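Local structure of Asp/Glu-specific dipeptidyl-peptidase (5JXF) at residues T173-T176 with A177-K181; A299-N303 with E304-A308; K346-I349 with G350-Q353. The protein cleaves dipeptides from the N-terminus of oligopeptides as a serine peptidase of family S46, with strict specificity for Asp or Glu at the P1 position. All blocks are in the same frame, centred on the assembly; numbering follows the deposited sequence.

Interaction 1. Residues T173-T176 with A177-K181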
ATOM      1  N   THR A 173      27.740   6.723  42.373  1.00 77.89           N
ATOM      2  CA  THR A 173      27.333   5.993  43.568  1.00 82.57           C
ATOM      3  C   THR A 173      27.419   6.897  44.805  1.00 75.80           C
ATOM      4  O   THR A 173      26.602   6.816  45.723  1.00 73.31           O
ATOM      5  CB  THR A 173      28.195   4.729  43.763  1.00 83.77           C
ATOM      6  OG1 THR A 173      27.988   3.839  42.657  1.00 80.92           O
ATOM      7  CG2 THR A 173      27.817   4.011  45.057  1.00 79.93           C
ATOM      8  N   LYS A 174      28.378   7.807  44.772  1.00 73.57           N
ATOM      9  CA  LYS A 174      28.623   8.741  45.863  1.00 77.62           C
ATOM     10  C   LYS A 174      27.436   9.720  45.988  1.00 75.94           C
ATOM     11  O   LYS A 174      26.830   9.860  47.062  1.00 74.22           O
ATOM     12  CB  LYS A 174      29.984   9.427  45.597  1.00 76.56           C
ATOM     13  CG  LYS A 174      30.406  10.672  46.404  1.00 76.51           C
ATOM     14  CD  LYS A 174      31.699  11.318  45.615  1.00 83.69           C
ATOM     15  CE  LYS A 174      31.956  12.710  46.310  1.00 92.81           C
ATOM     16  NZ  LYS A 174      31.070  13.406  45.184  1.00 85.72           N
ATOM     17  N   VAL A 175      27.046  10.343  44.883  1.00 71.54           N
ATOM     18  CA  VAL A 175      25.917  11.263  44.930  1.00 68.66           C
ATOM     19  C   VAL A 175      24.571  10.559  45.171  1.00 71.43           C
ATOM     20  O   VAL A 175      23.736  11.052  45.937  1.00 68.98           O
ATOM     21  CB  VAL A 175      25.852  12.091  43.643  1.00 70.53           C
ATOM     22  CG1 VAL A 175      24.627  12.973  43.631  1.00 65.14           C
ATOM     23  CG2 VAL A 175      27.112  12.932  43.538  1.00 78.25           C
ATOM     24  N   THR A 176      24.372   9.410  44.535  1.00 71.58           N
ATOM     25  CA  THR A 176      23.105   8.687  44.634  1.00 72.11           C
ATOM     26  C   THR A 176      22.775   8.399  46.106  1.00 71.09           C
ATOM     27  O   THR A 176      21.628   8.526  46.547  1.00 73.04           O
ATOM     28  CB  THR A 176      23.164   7.377  43.813  1.00 70.27           C
ATOM     29  OG1 THR A 176      23.343   7.686  42.424  1.00 67.25           O
ATOM     30  CG2 THR A 176      21.909   6.561  43.972  1.00 57.53           C
ATOM     31  N   ALA A 177      23.810   8.063  46.868  1.00 65.19           N
ATOM     32  CA  ALA A 177      23.676   7.710  48.279  1.00 64.43           C
ATOM     33  C   ALA A 177      23.463   8.957  49.139  1.00 71.15           C
ATOM     34  O   ALA A 177      22.804   8.923  50.188  1.00 70.38           O
ATOM     35  CB  ALA A 177      24.929   6.945  48.747  1.00 62.78           C
ATOM     36  N   SER A 178      24.029  10.059  48.663  1.00 71.37           N
ATOM     37  CA  SER A 178      24.154  11.276  49.442  1.00 71.08           C
ATOM     38  C   SER A 178      23.019  12.280  49.232  1.00 64.29           C
ATOM     39  O   SER A 178      22.549  12.888  50.188  1.00 57.69           O
ATOM     40  CB  SER A 178      25.495  11.925  49.111  1.00 72.39           C
ATOM     41  OG  SER A 178      25.407  13.328  49.142  1.00 73.89           O
ATOM     42  N   PHE A 179      22.585  12.455  47.987  1.00 61.34           N
ATOM     43  CA  PHE A 179      21.579  13.472  47.675  1.00 64.22           C
ATOM     44  C   PHE A 179      20.343  13.323  48.561  1.00 70.22           C
ATOM     45  O   PHE A 179      19.926  12.208  48.893  1.00 66.50           O
ATOM     46  CB  PHE A 179      21.190  13.408  46.205  1.00 65.49           C
ATOM     47  CG  PHE A 179      20.671  14.701  45.666  1.00 60.01           C
ATOM     48  CD1 PHE A 179      19.308  14.965  45.655  1.00 53.62           C
ATOM     49  CD2 PHE A 179      21.547  15.658  45.185  1.00 61.63           C
ATOM     50  CE1 PHE A 179      18.817  16.162  45.157  1.00 48.87           C
ATOM     51  CE2 PHE A 179      21.072  16.856  44.680  1.00 62.74           C
ATOM     52  CZ  PHE A 179      19.700  17.111  44.667  1.00 58.28           C
ATOM     53  N   ALA A 180      19.795  14.456  48.988  1.00 70.94           N
ATOM     54  CA  ALA A 180      18.689  14.440  49.935  1.00 61.30           C
ATOM     55  C   ALA A 180      17.377  14.012  49.272  1.00 59.53           C
ATOM     56  O   ALA A 180      16.986  14.513  48.218  1.00 65.79           O
ATOM     57  CB  ALA A 180      18.539  15.802  50.604  1.00 48.92           C
ATOM     58  N   LYS A 181      16.712  13.070  49.929  1.00 54.31           N
ATOM     59  CA  LYS A 181      15.456  12.501  49.480  1.00 51.96           C
ATOM     60  C   LYS A 181      14.683  12.117  50.733  1.00 48.36           C
ATOM     61  O   LYS A 181      15.258  12.065  51.821  1.00 48.10           O
ATOM     62  CB  LYS A 181      15.706  11.281  48.581  1.00 49.55           C
ATOM     63  CG  LYS A 181      16.427  10.132  49.304  1.00 52.93           C
ATOM     64  CD  LYS A 181      16.684   8.930  48.383  1.00 52.28           C
ATOM     65  CE  LYS A 181      17.198   7.733  49.187  1.00 57.11           C
ATOM     66  NZ  LYS A 181      16.150   7.231  50.136  1.00 56.62           N
TER
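Val175 and Phe179 meet at the C-terminal end of helix 162-178, where the bonding of the last turn becomes mixed and the chain leaves the helix. Val175 O takes two backbone donors. Phe179 N reaches it at 2.7 Å in an almost straight bond (173° at the hydrogen), coming in nearly head-on to the carbonyl. Ser178 N approaches the same Val175 O at 2.9 Å from well above the carbonyl plane, 68° out of it. This second amide also keeps a weak, bent bond to Lys174 O, so it is divided between the acceptors four and three residues back, a mixture of spacings often seen in the last turn of a helix. One residue earlier the pattern is still regular, though stretched: Ala177 N to Thr173 O is 3.3 Å. Phe179 closes the sequence of bonds with its N-H while its own backbone torsions are no longer helical.

The apolar touch between the two side chains is modest, with Val175 CG1 4.3 Å from Phe179 CB. A chi1 of -155° sets Phe179 CG roughly anti to the backbone N, and the ring lands on strand 197-214, against Leu200 and Val202. Val175 leans on Leu200 as well, and on Gln150 and Ile151 of helix 148-151, so valine and phenylalanine together fasten this helix end to the sheet. On strand 186-192, Asn187 ND2 hydrogen-bonds both Thr176 O and Phe179 O, while Thr176 OG1 turns back along its own helix to Ile172 O. On the exposed side of the turn, Ser178 CB lies 3.2 Å from Lys174 O.

Interaction 2. Residues A299-N303 with E304-A308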
ATOM      1  N   ALA A 299      26.565   5.219   8.125  1.00 68.14           N
ATOM      2  CA  ALA A 299      26.924   4.260   7.082  1.00 72.13           C
ATOM      3  C   ALA A 299      27.009   2.844   7.639  1.00 74.88           C
ATOM      4  O   ALA A 299      26.597   1.895   6.983  1.00 81.35           O
ATOM      5  CB  ALA A 299      28.239   4.651   6.406  1.00 66.75           C
ATOM      6  N   GLN A 300      27.522   2.703   8.857  1.00 72.20           N
ATOM      7  CA  GLN A 300      27.618   1.387   9.480  1.00 71.87           C
ATOM      8  C   GLN A 300      26.232   0.820   9.780  1.00 75.30           C
ATOM      9  O   GLN A 300      25.992  -0.385   9.661  1.00 78.35           O
ATOM     10  CB  GLN A 300      28.445   1.457  10.766  1.00 72.84           C
ATOM     11  CG  GLN A 300      28.667   0.099  11.418  1.00 80.54           C
ATOM     12  CD  GLN A 300      29.272   0.201  12.808  1.00 87.84           C
ATOM     13  OE1 GLN A 300      29.121   1.209  13.490  1.00 88.32           O
ATOM     14  NE2 GLN A 300      29.984  -0.841  13.221  1.00 91.53           N
ATOM     15  N   ILE A 301      25.325   1.695  10.188  1.00 72.99           N
ATOM     16  CA  ILE A 301      23.966   1.285  10.479  1.00 71.65           C
ATOM     17  C   ILE A 301      23.335   0.767   9.204  1.00 68.44           C
ATOM     18  O   ILE A 301      22.859  -0.367   9.119  1.00 65.33           O
ATOM     19  CB  ILE A 301      23.116   2.450  11.038  1.00 70.11           C
ATOM     20  CG1 ILE A 301      23.661   2.923  12.386  1.00 65.79           C
ATOM     21  CG2 ILE A 301      21.653   2.041  11.131  1.00 66.81           C
ATOM     22  CD1 ILE A 301      23.108   4.273  12.831  1.00 61.65           C
ATOM     23  N   VAL A 302      23.343   1.628   8.203  1.00 66.17           N
ATOM     24  CA  VAL A 302      22.669   1.341   6.955  1.00 72.69           C
ATOM     25  C   VAL A 302      23.314   0.166   6.215  1.00 82.55           C
ATOM     26  O   VAL A 302      22.621  -0.753   5.769  1.00 88.90           O
ATOM     27  CB  VAL A 302      22.669   2.587   6.065  1.00 71.10           C
ATOM     28  CG1 VAL A 302      22.300   2.230   4.651  1.00 77.38           C
ATOM     29  CG2 VAL A 302      21.717   3.624   6.629  1.00 62.35           C
ATOM     30  N   ASN A 303      24.641   0.185   6.119  1.00 78.25           N
ATOM     31  CA  ASN A 303      25.351  -0.783   5.294  1.00 79.03           C
ATOM     32  C   ASN A 303      25.587  -2.153   5.932  1.00 80.38           C
ATOM     33  O   ASN A 303      25.660  -3.144   5.216  1.00 87.38           O
ATOM     34  CB  ASN A 303      26.703  -0.214   4.848  1.00 76.77           C
ATOM     35  CG  ASN A 303      26.562   0.981   3.916  1.00 80.13           C
ATOM     36  OD1 ASN A 303      25.652   1.037   3.083  1.00 76.79           O
ATOM     37  ND2 ASN A 303      27.491   1.926   4.030  1.00 83.26           N
ATOM     38  N   GLU A 304      25.715  -2.247   7.252  1.00 68.47           N
ATOM     39  CA  GLU A 304      26.073  -3.561   7.781  1.00 75.22           C
ATOM     40  C   GLU A 304      25.405  -4.038   9.067  1.00 71.20           C
ATOM     41  O   GLU A 304      25.065  -5.218   9.153  1.00 77.90           O
ATOM     42  CB  GLU A 304      27.591  -3.632   7.944  1.00 89.00           C
ATOM     43  CG  GLU A 304      28.252  -2.309   8.262  1.00 93.74           C
ATOM     44  CD  GLU A 304      29.622  -2.197   7.626  1.00102.48           C
ATOM     45  OE1 GLU A 304      29.948  -3.059   6.773  1.00107.09           O
ATOM     46  OE2 GLU A 304      30.366  -1.254   7.981  1.00103.95           O
ATOM     47  N   THR A 305      25.193  -3.175  10.058  1.00 63.41           N
ATOM     48  CA  THR A 305      24.544  -3.655  11.276  1.00 64.73           C
ATOM     49  C   THR A 305      23.060  -3.980  11.036  1.00 69.23           C
ATOM     50  O   THR A 305      22.607  -5.081  11.349  1.00 72.68           O
ATOM     51  CB  THR A 305      24.667  -2.648  12.444  1.00 71.88           C
ATOM     52  OG1 THR A 305      24.122  -1.385  12.055  1.00 84.78           O
ATOM     53  CG2 THR A 305      26.131  -2.462  12.843  1.00 73.60           C
ATOM     54  N   ASN A 306      22.309  -3.034  10.482  1.00 65.18           N
ATOM     55  CA  ASN A 306      20.889  -3.265  10.228  1.00 67.67           C
ATOM     56  C   ASN A 306      20.586  -4.455   9.301  1.00 68.95           C
ATOM     57  O   ASN A 306      19.726  -5.277   9.630  1.00 71.75           O
ATOM     58  CB  ASN A 306      20.230  -2.001   9.661  1.00 66.11           C
ATOM     59  CG  ASN A 306      19.695  -1.088  10.747  1.00 71.99           C
ATOM     60  OD1 ASN A 306      20.032  -1.244  11.922  1.00 71.04           O
ATOM     61  ND2 ASN A 306      18.847  -0.137  10.363  1.00 74.09           N
ATOM     62  N   PRO A 307      21.277  -4.554   8.147  1.00 65.72           N
ATOM     63  CA  PRO A 307      20.944  -5.686   7.269  1.00 72.35           C
ATOM     64  C   PRO A 307      21.157  -7.042   7.947  1.00 75.14           C
ATOM     65  O   PRO A 307      20.330  -7.943   7.787  1.00 72.30           O
ATOM     66  CB  PRO A 307      21.918  -5.523   6.091  1.00 72.27           C
ATOM     67  CG  PRO A 307      22.331  -4.102   6.116  1.00 69.51           C
ATOM     68  CD  PRO A 307      22.309  -3.685   7.553  1.00 63.62           C
ATOM     69  N   ALA A 308      22.254  -7.174   8.690  1.00 73.25           N
ATOM     70  CA  ALA A 308      22.523  -8.397   9.442  1.00 71.95           C
ATOM     71  C   ALA A 308      21.363  -8.756  10.381  1.00 73.92           C
ATOM     72  O   ALA A 308      20.760  -9.826  10.254  1.00 77.24           O
ATOM     73  CB  ALA A 308      23.828  -8.258  10.234  1.00 71.56           C
TER
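Gln300 and Thr305 cross at about a right angle, Gln300 CG lying 3.9 Å from Thr305 CG2, on a stretch of helix 295-325 that has widened into a pi-type turn. The widening is plain in the bonding: Thr305 N reaches back five residues to Gln300 O at 2.9 Å, almost straight at 176°. Asn306 N also reaches back five residues, to Ile301 O, in a more bent bond lying in the carbonyl plane. Gln300 O carries still more, because Glu304 N also donates to it, and so does Thr305 OG1 at 3.2 Å, from above the carbonyl plane. That hydroxyl can fold back because it sits between the backbone N and the carbonyl carbon (chi1 57°), which leaves the methyl to face the glutamine chain.

Glu304 meets Gln300 on another side, again at about a right angle. Their CG atoms are 4.0 Å apart, and the carboxylate stands 78° to the amide plane, so the two flat groups do not stack.

Ile301 and Asn306 instead lie side by side and point the same way. Ile301 CG2 rests against the amide, 3.6 Å from Asn306 ND2 and nearly as close to its other amide atoms. Next comes Pro307, which has no N-H to give to the preceding turn. Its ring packs on that turn, with Pro307 CG 3.4 Å from Val302 O, and the helix kinks here.

The widened turn is held between two other helices. Gln300 packs on Tyr395 and Ala402 of helix 386-415, while Val302 leans on Leu355 of helix 328-357, and Asn306 ND2 donates to Ser352 OG and Glu351 OE1 of that same helix.

Interaction 3. Residues K346-I349 with G350-Q353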
ATOM      1  N   LYS A 346      10.891  -4.727  11.902  1.00 52.88           N
ATOM      2  CA  LYS A 346      10.282  -3.831  10.940  1.00 55.51           C
ATOM      3  C   LYS A 346      10.816  -2.416  11.085  1.00 53.88           C
ATOM      4  O   LYS A 346      10.989  -1.737  10.072  1.00 49.79           O
ATOM      5  CB  LYS A 346       8.762  -3.823  11.063  1.00 53.21           C
ATOM      6  CG  LYS A 346       8.081  -3.164   9.865  1.00 50.98           C
ATOM      7  CD  LYS A 346       6.574  -3.174   9.999  1.00 46.40           C
ATOM      8  CE  LYS A 346       5.872  -2.854   8.649  1.00 48.30           C
ATOM      9  NZ  LYS A 346       4.378  -2.638   8.878  1.00 50.42           N
ATOM     10  N   LYS A 347      11.082  -1.970  12.325  1.00 49.68           N
ATOM     11  CA  LYS A 347      11.620  -0.623  12.530  1.00 50.32           C
ATOM     12  C   LYS A 347      12.877  -0.432  11.695  1.00 49.16           C
ATOM     13  O   LYS A 347      13.060   0.596  11.027  1.00 47.16           O
ATOM     14  CB  LYS A 347      11.946  -0.334  14.025  1.00 45.24           C
ATOM     15  CG  LYS A 347      12.446   1.087  14.242  1.00 54.67           C
ATOM     16  CD  LYS A 347      13.262   1.245  15.527  1.00 67.67           C
ATOM     17  CE  LYS A 347      13.920   2.617  15.603  1.00 68.72           C
ATOM     18  NZ  LYS A 347      14.474   2.875  16.954  1.00 65.30           N
ATOM     19  N   TRP A 348      13.745  -1.436  11.744  1.00 50.05           N
ATOM     20  CA  TRP A 348      15.057  -1.342  11.131  1.00 54.55           C
ATOM     21  C   TRP A 348      14.938  -1.299   9.602  1.00 53.17           C
ATOM     22  O   TRP A 348      15.715  -0.617   8.931  1.00 51.92           O
ATOM     23  CB  TRP A 348      15.937  -2.503  11.599  1.00 57.65           C
ATOM     24  CG  TRP A 348      16.346  -2.355  13.072  1.00 57.21           C
ATOM     25  CD1 TRP A 348      16.448  -1.194  13.774  1.00 50.57           C
ATOM     26  CD2 TRP A 348      16.688  -3.406  13.987  1.00 50.87           C
ATOM     27  NE1 TRP A 348      16.833  -1.452  15.068  1.00 55.69           N
ATOM     28  CE2 TRP A 348      16.990  -2.802  15.223  1.00 55.73           C
ATOM     29  CE3 TRP A 348      16.766  -4.798  13.879  1.00 54.70           C
ATOM     30  CZ2 TRP A 348      17.365  -3.539  16.341  1.00 58.21           C
ATOM     31  CZ3 TRP A 348      17.141  -5.526  14.990  1.00 55.15           C
ATOM     32  CH2 TRP A 348      17.439  -4.897  16.202  1.00 58.18           C
ATOM     33  N   ILE A 349      13.952  -2.007   9.063  1.00 53.74           N
ATOM     34  CA  ILE A 349      13.669  -1.930   7.626  1.00 57.04           C
ATOM     35  C   ILE A 349      13.359  -0.475   7.257  1.00 54.88           C
ATOM     36  O   ILE A 349      14.045   0.113   6.415  1.00 56.94           O
ATOM     37  CB  ILE A 349      12.520  -2.884   7.243  1.00 62.92           C
ATOM     38  CG1 ILE A 349      12.999  -4.330   7.400  1.00 68.77           C
ATOM     39  CG2 ILE A 349      11.976  -2.602   5.824  1.00 55.56           C
ATOM     40  CD1 ILE A 349      11.910  -5.370   7.310  1.00 70.88           C
ATOM     41  N   GLY A 350      12.388   0.122   7.952  1.00 54.48           N
ATOM     42  CA  GLY A 350      12.026   1.514   7.734  1.00 57.64           C
ATOM     43  C   GLY A 350      13.149   2.502   7.959  1.00 59.75           C
ATOM     44  O   GLY A 350      13.304   3.467   7.214  1.00 62.90           O
ATOM     45  N   GLU A 351      13.934   2.263   9.004  1.00 54.72           N
ATOM     46  CA  GLU A 351      15.015   3.161   9.348  1.00 52.68           C
ATOM     47  C   GLU A 351      16.078   3.174   8.253  1.00 65.07           C
ATOM     48  O   GLU A 351      16.514   4.238   7.814  1.00 67.37           O
ATOM     49  CB  GLU A 351      15.625   2.758  10.691  1.00 56.78           C
ATOM     50  CG  GLU A 351      16.833   3.570  11.070  1.00 67.71           C
ATOM     51  CD  GLU A 351      17.406   3.170  12.436  1.00 70.08           C
ATOM     52  OE1 GLU A 351      18.011   2.071  12.549  1.00 58.88           O
ATOM     53  OE2 GLU A 351      17.211   3.951  13.398  1.00 68.84           O
ATOM     54  N   SER A 352      16.494   1.989   7.815  1.00 52.56           N
ATOM     55  CA  SER A 352      17.450   1.890   6.719  1.00 63.42           C
ATOM     56  C   SER A 352      16.858   2.486   5.436  1.00 65.46           C
ATOM     57  O   SER A 352      17.565   3.141   4.665  1.00 59.21           O
ATOM     58  CB  SER A 352      17.870   0.433   6.488  1.00 68.91           C
ATOM     59  OG  SER A 352      18.556  -0.083   7.619  1.00 78.59           O
ATOM     60  N   GLN A 353      15.555   2.281   5.238  1.00 60.61           N
ATOM     61  CA  GLN A 353      14.851   2.816   4.068  1.00 64.55           C
ATOM     62  C   GLN A 353      14.873   4.344   4.049  1.00 61.71           C
ATOM     63  O   GLN A 353      15.282   4.945   3.056  1.00 71.25           O
ATOM     64  CB  GLN A 353      13.401   2.306   4.029  1.00 64.63           C
ATOM     65  CG  GLN A 353      12.646   2.643   2.744  1.00 76.80           C
ATOM     66  CD  GLN A 353      11.309   1.913   2.621  1.00 82.64           C
ATOM     67  OE1 GLN A 353      11.183   0.748   3.009  1.00 85.57           O
ATOM     68  NE2 GLN A 353      10.302   2.604   2.082  1.00 78.02           N
TER
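Helix 328-357 runs past the dipeptide pocket, and Trp348 and Ser352 meet across one turn of it; Lys347, next to Trp348, has its side chain about 4 Å at nearest approach from that of Arg680, the probable P1 specificity residue. Trp348 O is gripped twice by Ser352: its N donates at 2.9 Å, and its OG, anti to the carbonyl carbon (chi1 -64°) and thus beside its own N, donates at 3.2 Å. The two donors come from opposite faces of the carbonyl plane.

Glu351 lies alongside Trp348, both pointing the same way, with Glu351 OE1 3.8 Å from Trp348 CD1 and the carboxylate only 23° from the indole plane. Across the turn the extended chain of Lys347 approaches the other carboxylate oxygen, Lys347 CE being 4.2 Å from Glu351 OE2. Lys347 NZ stays 4.6 Å from Glu351 OE2 and forms its salt bridge with Asp688 instead. The indole, in turn, has a cation-pi contact with Lys309 of helix 295-325.

Were alanine to stand here instead of Ser352, Trp348 O would probably lose its second donor and Asn306 ND2 one of its acceptors. Because the serine hydroxyl spends its proton on Trp348 O, its oxygen is left to accept from Asn306. Glu351 serves the same amide through OE1, while its OE2 faces Lys347, whose nearby positive charge would tend to stabilise the buried carboxylate as an anion.

In the fold
Interactions 2 and 3 are partly buried neighbours, their centres 11 Å apart, and belong to successive helices, 295-325 and 328-357, that pack against each other. Residues 304-308 supply the asparagine and residues 350-353 the two acceptors that join them. Interaction 1 is a surface contact about 27 Å from interaction 3 at the nearest atoms, on the other side of the chain's centre, and tethers a helix end to strands 186-192 and 197-214. All three double up donors on one carbonyl, but differently: the last turn of a helix in 173-181, a widened turn in 299-308, and a serine hydroxyl on a regular helix in 346-353. Of the three, interaction 3 lies nearest the bound dipeptide.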